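Local coordinates for uncharacterized protein TP-0789 domain-containing protein (Nitrosomonas europaea ATCC 19718, PDB 3BUU) that is of unknown function but belongs to the LolA superfamily, whose best-known members carry lipoproteins through the periplasm to the outer membrane, at residues R20-S25 / S208-R213; Q27-I32 / R45-S50; N55-I60 / D217-K222. All blocks are in the same frame, centred on the assembly; numbering follows the deposited sequence. Where two conformers were deposited one is given.

Interaction 1 of 3, residues R20-S25 / S208-R213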
# COMPACT_ATOMS: atom_id res chain seq x y z
N ARG A 20 -5.28 6.90 6.98
CA ARG A 20 -4.89 5.56 6.62
C ARG A 20 -3.88 5.00 7.63
O ARG A 20 -4.06 3.87 8.11
CB ARG A 20 -4.30 5.61 5.23
CG ARG A 20 -3.65 4.31 4.70
CD ARG A 20 -4.63 3.21 4.29
NE ARG A 20 -3.85 2.24 3.50
CZ ARG A 20 -3.59 0.95 3.81
NH1 ARG A 20 -4.04 0.37 4.96
NH2 ARG A 20 -2.84 0.26 2.95
N PHE A 21 -2.82 5.74 7.91
CA PHE A 21 -1.76 5.22 8.79
C PHE A 21 -1.22 6.32 9.68
O PHE A 21 -1.19 7.48 9.32
CB PHE A 21 -0.54 4.71 7.99
CG PHE A 21 -0.72 3.41 7.28
CD1 PHE A 21 -1.25 2.29 7.92
CD2 PHE A 21 -0.25 3.26 5.99
CE1 PHE A 21 -1.31 1.05 7.27
CE2 PHE A 21 -0.32 2.01 5.36
CZ PHE A 21 -0.85 0.92 6.01
N PRO A 22 -0.72 5.92 10.87
CA PRO A 22 0.01 6.85 11.68
C PRO A 22 1.16 7.45 10.89
O PRO A 22 1.81 6.73 10.10
CB PRO A 22 0.56 6.00 12.80
CG PRO A 22 -0.21 4.78 12.80
CD PRO A 22 -0.76 4.56 11.46
N GLN A 23 1.44 8.73 11.11
CA GLN A 23 2.58 9.40 10.48
C GLN A 23 3.75 9.26 11.43
O GLN A 23 4.21 10.22 12.05
CB GLN A 23 2.24 10.86 10.14
CG GLN A 23 1.01 10.92 9.20
CD GLN A 23 1.25 10.25 7.87
OE1 GLN A 23 2.11 10.72 7.11
NE2 GLN A 23 0.60 9.12 7.61
N ASP A 24 4.18 8.01 11.57
CA ASP A 24 5.11 7.61 12.59
C ASP A 24 5.58 6.21 12.24
O ASP A 24 5.02 5.58 11.35
CB ASP A 24 4.38 7.62 13.96
CG ASP A 24 5.28 7.82 15.12
OD1 ASP A 24 6.53 7.76 14.98
OD2 ASP A 24 4.72 8.06 16.19
N SER A 25 6.58 5.73 12.98
CA SER A 25 7.07 4.37 12.82
C SER A 25 6.13 3.35 13.46
O SER A 25 5.75 3.48 14.64
CB SER A 25 8.45 4.29 13.47
OG SER A 25 9.38 5.08 12.77
N SER A 208 -4.08 -5.85 10.80
CA SER A 208 -4.35 -6.18 12.21
C SER A 208 -3.12 -5.88 13.03
O SER A 208 -1.98 -5.83 12.54
CB SER A 208 -4.79 -7.62 12.33
OG SER A 208 -3.80 -8.50 11.94
N ASP A 209 -3.38 -5.74 14.33
CA ASP A 209 -2.35 -5.51 15.35
C ASP A 209 -1.41 -4.37 14.99
O ASP A 209 -0.19 -4.49 15.13
CB ASP A 209 -1.58 -6.79 15.62
CG ASP A 209 -0.86 -6.72 16.97
OD1 ASP A 209 -1.27 -5.92 17.86
OD2 ASP A 209 0.15 -7.39 17.14
N MSE A 210 -1.97 -3.27 14.56
CA MSE A 210 -1.19 -2.09 14.30
C MSE A 210 -0.66 -1.52 15.61
O MSE A 210 -1.43 -1.32 16.54
CB MSE A 210 -2.05 -1.08 13.56
CG MSE A 210 -1.27 0.07 13.00
SE MSE A 210 -2.36 1.32 11.99
CE MSE A 210 -2.83 0.21 10.53
N LYS A 211 0.63 -1.23 15.68
CA LYS A 211 1.16 -0.69 16.92
C LYS A 211 2.36 0.17 16.58
O LYS A 211 3.15 -0.13 15.67
CB LYS A 211 1.55 -1.80 17.88
CG LYS A 211 2.59 -2.67 17.36
CD LYS A 211 2.79 -3.88 18.23
CE LYS A 211 1.75 -4.92 18.00
NZ LYS A 211 1.99 -6.11 18.86
N LEU A 212 2.54 1.24 17.35
CA LEU A 212 3.72 2.09 17.15
C LEU A 212 4.96 1.35 17.60
O LEU A 212 4.91 0.53 18.53
CB LEU A 212 3.53 3.42 17.89
CG LEU A 212 2.37 4.25 17.28
CD1 LEU A 212 2.06 5.48 18.10
CD2 LEU A 212 2.50 4.57 15.83
N ARG A 213 6.07 1.59 16.93
CA ARG A 213 7.29 0.84 17.24
C ARG A 213 8.46 1.71 16.85
O ARG A 213 8.42 2.28 15.78
CB ARG A 213 7.34 -0.48 16.42
CG ARG A 213 8.52 -1.32 16.78
CD ARG A 213 8.48 -2.75 16.39
NE ARG A 213 9.77 -3.36 16.69
CZ ARG A 213 10.10 -4.60 16.39
NH1 ARG A 213 9.22 -5.39 15.80
NH2 ARG A 213 11.32 -5.05 16.65
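Phe-21 and Pro-22 both rest on Met-210, present as selenomethionine, and this apolar packing carries much of the contact between segment 20-25, the end of helix 9-20 and the loop after it, and the strand segment 208-213. The Met-210 side chain runs straight as far as SE and then bends (chi3 -67°), which turns CE to the edge of the Phe-21 ring, in the plane of that ring. CE lies 3.7 Å from Phe-21 CE1 and is just as close to CD1, and the two side chains cross at about a right angle. One bond back, SE sits against Pro-22 CD at 3.7 Å. The other end of the proline ring meets Leu-212, whose CD2 lies 3.9 Å from Pro-22 CB and also touches CB of Asp-24.

Polar bonding across the contact falls to the backbone. Arg-213 N donates to Ser-25 O over 3.0 Å, nearly straight at hydrogen (168°), with the donor standing 41° out of the carbonyl plane. The same oxygen receives a CA-H...O contact from Leu-212. Gln-23, the centre of an inverse gamma turn, folds its NE2 back on Phe-21 O at 3.0 Å and also bonds Asn-110 OD1.

The loop connects helix 9-20 to strand 26-36, which pairs with strand 202-212. Arg-187 of strand 185-195 and Leu-183 pack against Pro-22 and Met-210, while Arg-20, at the helix end, hydrogen-bonds Tyr-207.

Interaction 2 of 3, residues Q27-I32 / R45-S50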
# COMPACT_ATOMS: atom_id res chain seq x y z
N GLN A 27 4.41 -1.01 13.29
CA GLN A 27 4.32 -2.38 12.85
C GLN A 27 2.86 -2.69 12.55
O GLN A 27 1.95 -2.20 13.25
CB GLN A 27 4.86 -3.27 13.98
CG GLN A 27 4.89 -4.70 13.57
CD GLN A 27 5.33 -5.60 14.69
OE1 GLN A 27 6.46 -5.53 15.16
NE2 GLN A 27 4.42 -6.45 15.15
N VAL A 28 2.62 -3.53 11.55
CA VAL A 28 1.28 -4.02 11.29
C VAL A 28 1.34 -5.38 10.63
O VAL A 28 2.32 -5.67 9.92
CB VAL A 28 0.46 -3.00 10.47
CG1 VAL A 28 0.99 -2.86 9.05
CG2 VAL A 28 -1.02 -3.33 10.47
N ASN A 29 0.32 -6.19 10.84
CA ASN A 29 0.18 -7.46 10.10
C ASN A 29 -0.82 -7.28 8.99
O ASN A 29 -1.85 -6.64 9.17
CB ASN A 29 -0.28 -8.59 11.04
CG ASN A 29 0.65 -8.77 12.22
OD1 ASN A 29 1.87 -8.59 12.14
ND2 ASN A 29 0.06 -9.10 13.35
N VAL A 30 -0.51 -7.89 7.85
CA VAL A 30 -1.39 -7.82 6.68
C VAL A 30 -1.67 -9.20 6.15
O VAL A 30 -0.73 -9.96 5.86
CB VAL A 30 -0.74 -6.97 5.54
CG1 VAL A 30 -1.80 -6.68 4.47
CG2 VAL A 30 -0.17 -5.66 6.11
N ALA A 31 -2.95 -9.54 6.03
CA ALA A 31 -3.37 -10.81 5.43
C ALA A 31 -3.97 -10.46 4.07
O ALA A 31 -4.75 -9.52 3.99
CB ALA A 31 -4.42 -11.48 6.28
N ILE A 32 -3.58 -11.17 3.03
CA ILE A 32 -4.05 -10.87 1.69
C ILE A 32 -4.67 -12.15 1.13
O ILE A 32 -3.99 -13.17 0.99
CB ILE A 32 -2.95 -10.39 0.75
CG1 ILE A 32 -2.22 -9.22 1.40
CG2 ILE A 32 -3.53 -10.04 -0.61
CD1 ILE A 32 -1.10 -8.60 0.51
N ARG A 45 0.36 -13.88 4.17
CA ARG A 45 0.42 -13.01 5.34
C ARG A 45 1.80 -12.41 5.46
O ARG A 45 2.80 -13.08 5.11
CB ARG A 45 0.10 -13.81 6.61
CG ARG A 45 -1.30 -14.36 6.73
CD ARG A 45 -1.51 -14.82 8.18
NE ARG A 45 -2.69 -15.66 8.34
CZ ARG A 45 -3.87 -15.20 8.73
NH1 ARG A 45 -4.03 -13.90 8.96
NH2 ARG A 45 -4.90 -16.02 8.86
N TYR A 46 1.83 -11.17 5.95
CA TYR A 46 3.05 -10.40 6.06
C TYR A 46 3.10 -9.68 7.37
O TYR A 46 2.08 -9.27 7.91
CB TYR A 46 3.12 -9.32 4.97
CG TYR A 46 3.03 -9.87 3.56
CD1 TYR A 46 4.16 -10.18 2.85
CD2 TYR A 46 1.79 -10.10 2.95
CE1 TYR A 46 4.08 -10.70 1.57
CE2 TYR A 46 1.71 -10.60 1.66
CZ TYR A 46 2.84 -10.90 0.99
OH TYR A 46 2.76 -11.42 -0.28
N GLN A 47 4.31 -9.45 7.87
CA GLN A 47 4.53 -8.49 8.92
C GLN A 47 5.27 -7.32 8.29
O GLN A 47 6.27 -7.52 7.60
CB GLN A 47 5.40 -9.07 10.04
CG GLN A 47 5.63 -7.99 11.14
CD GLN A 47 6.74 -8.28 12.12
OE1 GLN A 47 7.91 -8.00 11.84
NE2 GLN A 47 6.38 -8.78 13.29
N VAL A 48 4.79 -6.10 8.56
CA VAL A 48 5.35 -4.89 7.98
C VAL A 48 5.91 -4.00 9.09
O VAL A 48 5.21 -3.73 10.07
CB VAL A 48 4.28 -4.13 7.20
CG1 VAL A 48 4.88 -2.88 6.59
CG2 VAL A 48 3.73 -5.03 6.10
N LEU A 49 7.17 -3.57 8.91
CA LEU A 49 7.80 -2.55 9.77
C LEU A 49 7.87 -1.32 8.86
O LEU A 49 8.62 -1.30 7.90
CB LEU A 49 9.19 -3.02 10.17
CG LEU A 49 9.22 -4.32 10.96
CD1 LEU A 49 10.67 -4.69 11.30
CD2 LEU A 49 8.38 -4.23 12.22
N SER A 50 7.08 -0.30 9.19
CA SER A 50 6.90 0.85 8.34
C SER A 50 7.48 2.13 8.95
O SER A 50 7.08 2.54 10.06
CB SER A 50 5.42 1.05 8.10
OG SER A 50 5.14 2.25 7.40
O HOH W 1 3.71 -10.03 13.50
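Val-28 pairs with Val-48 and Val-30 with Tyr-46 across an antiparallel hairpin, each pair joined by two backbone hydrogen bonds. The shortest is Tyr-46 N to Val-30 O at 2.8 Å; the straightest runs from Val-30 N to Tyr-46 O, at 171°. Between and beside these pairs, the CA-H groups of Gln-27, Asn-29 and Arg-45 approach carbonyl oxygens across the hairpin.

Apolar contacts gather on the face bearing the valines. Val-28 and Val-48 lie side by side, Val-28 CG1 4.0 Å from Val-48 CB, and Val-30 CG2 meets Val-48 CG2. Ile-32 CD1 packs 3.6 Å from Tyr-46 CE2, and Leu-97 and Thr-98 of strand 96-98 touch both side chains.

The other face is largely polar. In the conformer given, Gln-27 CG lies anti to the backbone N (chi1 -176°) and the chain stays extended beyond it, stacking its amide on that of Gln-47, planes 24° apart, with Gln-27 CD 3.6 Å from Gln-47 NE2; Gln-27 OE1 is bonded by Arg-213. A water donates to Asn-29 OD1 (2.7 Å, one of two conformers) and accepts from Gln-47 NE2 (3.0 Å). Arg-45 NH1 passes Ala-31 CB while its NE forms a salt bridge with Glu-62.

Such chemistry implies a sheet buried on its valine side, consistent with the hydrophobic inner wall of LolA-like folds, and more polar on the glutamine side, where a water links two amides.

Interaction 3 of 3, residues N55-I60 / D217-K222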
# COMPACT_ATOMS: atom_id res chain seq x y z
N ASN A 55 11.83 4.09 4.69
CA ASN A 55 12.31 2.74 4.96
C ASN A 55 11.16 1.86 5.34
O ASN A 55 10.24 2.29 6.00
CB ASN A 55 13.31 2.70 6.14
CG ASN A 55 14.63 3.28 5.80
OD1 ASN A 55 14.95 4.34 6.27
ND2 ASN A 55 15.39 2.60 4.95
N SER A 56 11.25 0.57 4.98
CA SER A 56 10.34 -0.40 5.51
C SER A 56 10.95 -1.78 5.32
O SER A 56 11.89 -1.98 4.53
CB SER A 56 8.98 -0.32 4.85
OG SER A 56 9.07 -0.67 3.49
N ILE A 57 10.40 -2.72 6.08
CA ILE A 57 10.68 -4.14 5.89
C ILE A 57 9.36 -4.86 5.81
O ILE A 57 8.47 -4.64 6.65
CB ILE A 57 11.51 -4.70 7.07
CG1 ILE A 57 12.92 -4.12 7.03
CG2 ILE A 57 11.54 -6.23 7.04
CD1 ILE A 57 13.71 -4.26 8.31
N VAL A 58 9.23 -5.74 4.82
CA VAL A 58 8.04 -6.55 4.65
C VAL A 58 8.48 -8.00 4.70
O VAL A 58 9.25 -8.45 3.85
CB VAL A 58 7.35 -6.26 3.31
CG1 VAL A 58 6.13 -7.17 3.12
CG2 VAL A 58 6.92 -4.77 3.25
N MSE A 59 7.98 -8.72 5.69
CA MSE A 59 8.42 -10.13 5.90
C MSE A 59 7.24 -11.07 5.68
O MSE A 59 6.23 -10.90 6.31
CB MSE A 59 8.91 -10.29 7.32
CG MSE A 59 10.28 -9.64 7.56
SE MSE A 59 10.95 -9.57 9.35
CE MSE A 59 9.33 -9.93 10.33
N ILE A 60 7.38 -12.02 4.77
CA ILE A 60 6.30 -12.98 4.48
C ILE A 60 6.28 -14.07 5.52
O ILE A 60 7.32 -14.64 5.86
CB ILE A 60 6.38 -13.60 3.09
CG1 ILE A 60 5.13 -14.46 2.81
CG2 ILE A 60 7.61 -14.35 2.92
CD1 ILE A 60 4.80 -14.56 1.39
N ASP A 217 17.24 3.40 12.28
CA ASP A 217 17.81 3.37 10.93
C ASP A 217 18.66 2.11 10.70
O ASP A 217 18.70 1.56 9.62
CB ASP A 217 18.64 4.65 10.69
CG ASP A 217 19.08 4.77 9.27
OD1 ASP A 217 18.25 5.05 8.39
OD2 ASP A 217 20.30 4.61 9.04
N LYS A 218 19.37 1.69 11.74
CA LYS A 218 20.28 0.59 11.64
C LYS A 218 19.65 -0.78 11.43
O LYS A 218 20.34 -1.71 11.14
CB LYS A 218 21.19 0.59 12.89
CG LYS A 218 22.22 1.72 12.92
CD LYS A 218 23.00 1.87 14.28
CE LYS A 218 23.89 3.10 14.33
NZ LYS A 218 24.71 3.17 13.09
N ILE A 219 18.34 -0.94 11.54
CA ILE A 219 17.72 -2.23 11.16
C ILE A 219 17.51 -2.35 9.66
O ILE A 219 17.27 -3.45 9.15
CB ILE A 219 16.37 -2.57 11.90
CG1 ILE A 219 15.19 -1.71 11.41
CG2 ILE A 219 16.58 -2.53 13.40
CD1 ILE A 219 13.84 -2.18 12.00
N PHE A 220 17.61 -1.24 8.92
CA PHE A 220 17.24 -1.27 7.50
C PHE A 220 18.47 -1.59 6.69
O PHE A 220 18.98 -0.77 5.93
CB PHE A 220 16.57 0.04 7.15
CG PHE A 220 15.25 0.20 7.83
CD1 PHE A 220 14.16 -0.58 7.45
CD2 PHE A 220 15.11 1.07 8.89
CE1 PHE A 220 12.94 -0.45 8.11
CE2 PHE A 220 13.92 1.21 9.55
CZ PHE A 220 12.82 0.46 9.17
N THR A 221 18.96 -2.83 6.87
CA THR A 221 20.19 -3.31 6.21
C THR A 221 20.03 -4.78 5.82
O THR A 221 19.24 -5.52 6.38
CB THR A 221 21.40 -3.25 7.13
OG1 THR A 221 21.27 -4.26 8.14
CG2 THR A 221 21.59 -1.86 7.73
N LYS A 222 20.84 -5.19 4.84
CA LYS A 222 20.91 -6.57 4.44
C LYS A 222 21.33 -7.50 5.56
O LYS A 222 20.80 -8.58 5.70
CB LYS A 222 21.84 -6.72 3.24
CG LYS A 222 21.43 -5.89 2.03
CD LYS A 222 22.43 -6.10 0.90
CE LYS A 222 22.15 -5.19 -0.28
NZ LYS A 222 23.09 -5.48 -1.41
O HOH W 2 15.73 5.31 8.97
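Asp-217 OD1 lies 2.6 Å from a water that also sits 3.0 Å from Asn-55 OD1, so one solvent molecule lies between the 3-10 turn 217-219 and the start of strand 55-62 in the LolA-like β fold. No direct hydrogen bond links the two segments; the rest is packing around Phe-220, the centre of an inverse gamma turn. Its CG lies beside the backbone N, anti to the carbonyl carbon (chi1 -66°), which sets the root of the ring against Asn-55 CB. That CB stands over the middle of the ring, 3.4 Å from its centroid and 5° off the normal, a CH-pi contact. Beyond CB the Asn-55 amide stacks on the same ring, planes 18° apart, and its ND2 is held by Met-73 O of the adjoining strand 70-74. Ile-219 CG1 lies over the opposite face, while the backbone of Ser-56 meets the ring edge at CE1. Ile-57 CG1 approaches obliquely, 3.8 Å from Phe-220 CD1. An alanine in place of Phe-220 would probably open a gap between Asn-55 CB and Ile-219 CG1 and leave the Asn-55 amide without the ring it stacks on. At the far end of Ile-57, CD1 touches the backbone of the turn, 3.7 Å from Ile-219 O.

All three interactions involve four strands that are neighbours in the fold, in the order 202-212, 26-36, 39-51 and 55-62; in interactions 1 and 3 the partner of the strand is largely a loop segment. The centres of interactions 1 and 2 are about 11 Å apart, those of 2 and 3 about 13 Å, and those of 1 and 3 about 16 Å. Lys-211 O bonds Gln-27 N and Leu-49 N bonds Ile-57 O, joining each contact to the next. Along the chain, interaction 2 is a local hairpin, whereas interactions 1 and 3 cross. The late strand 202-212 pairs with one side of the N-terminal hairpin, and the loop after it packs on strand 55-62 at the other side.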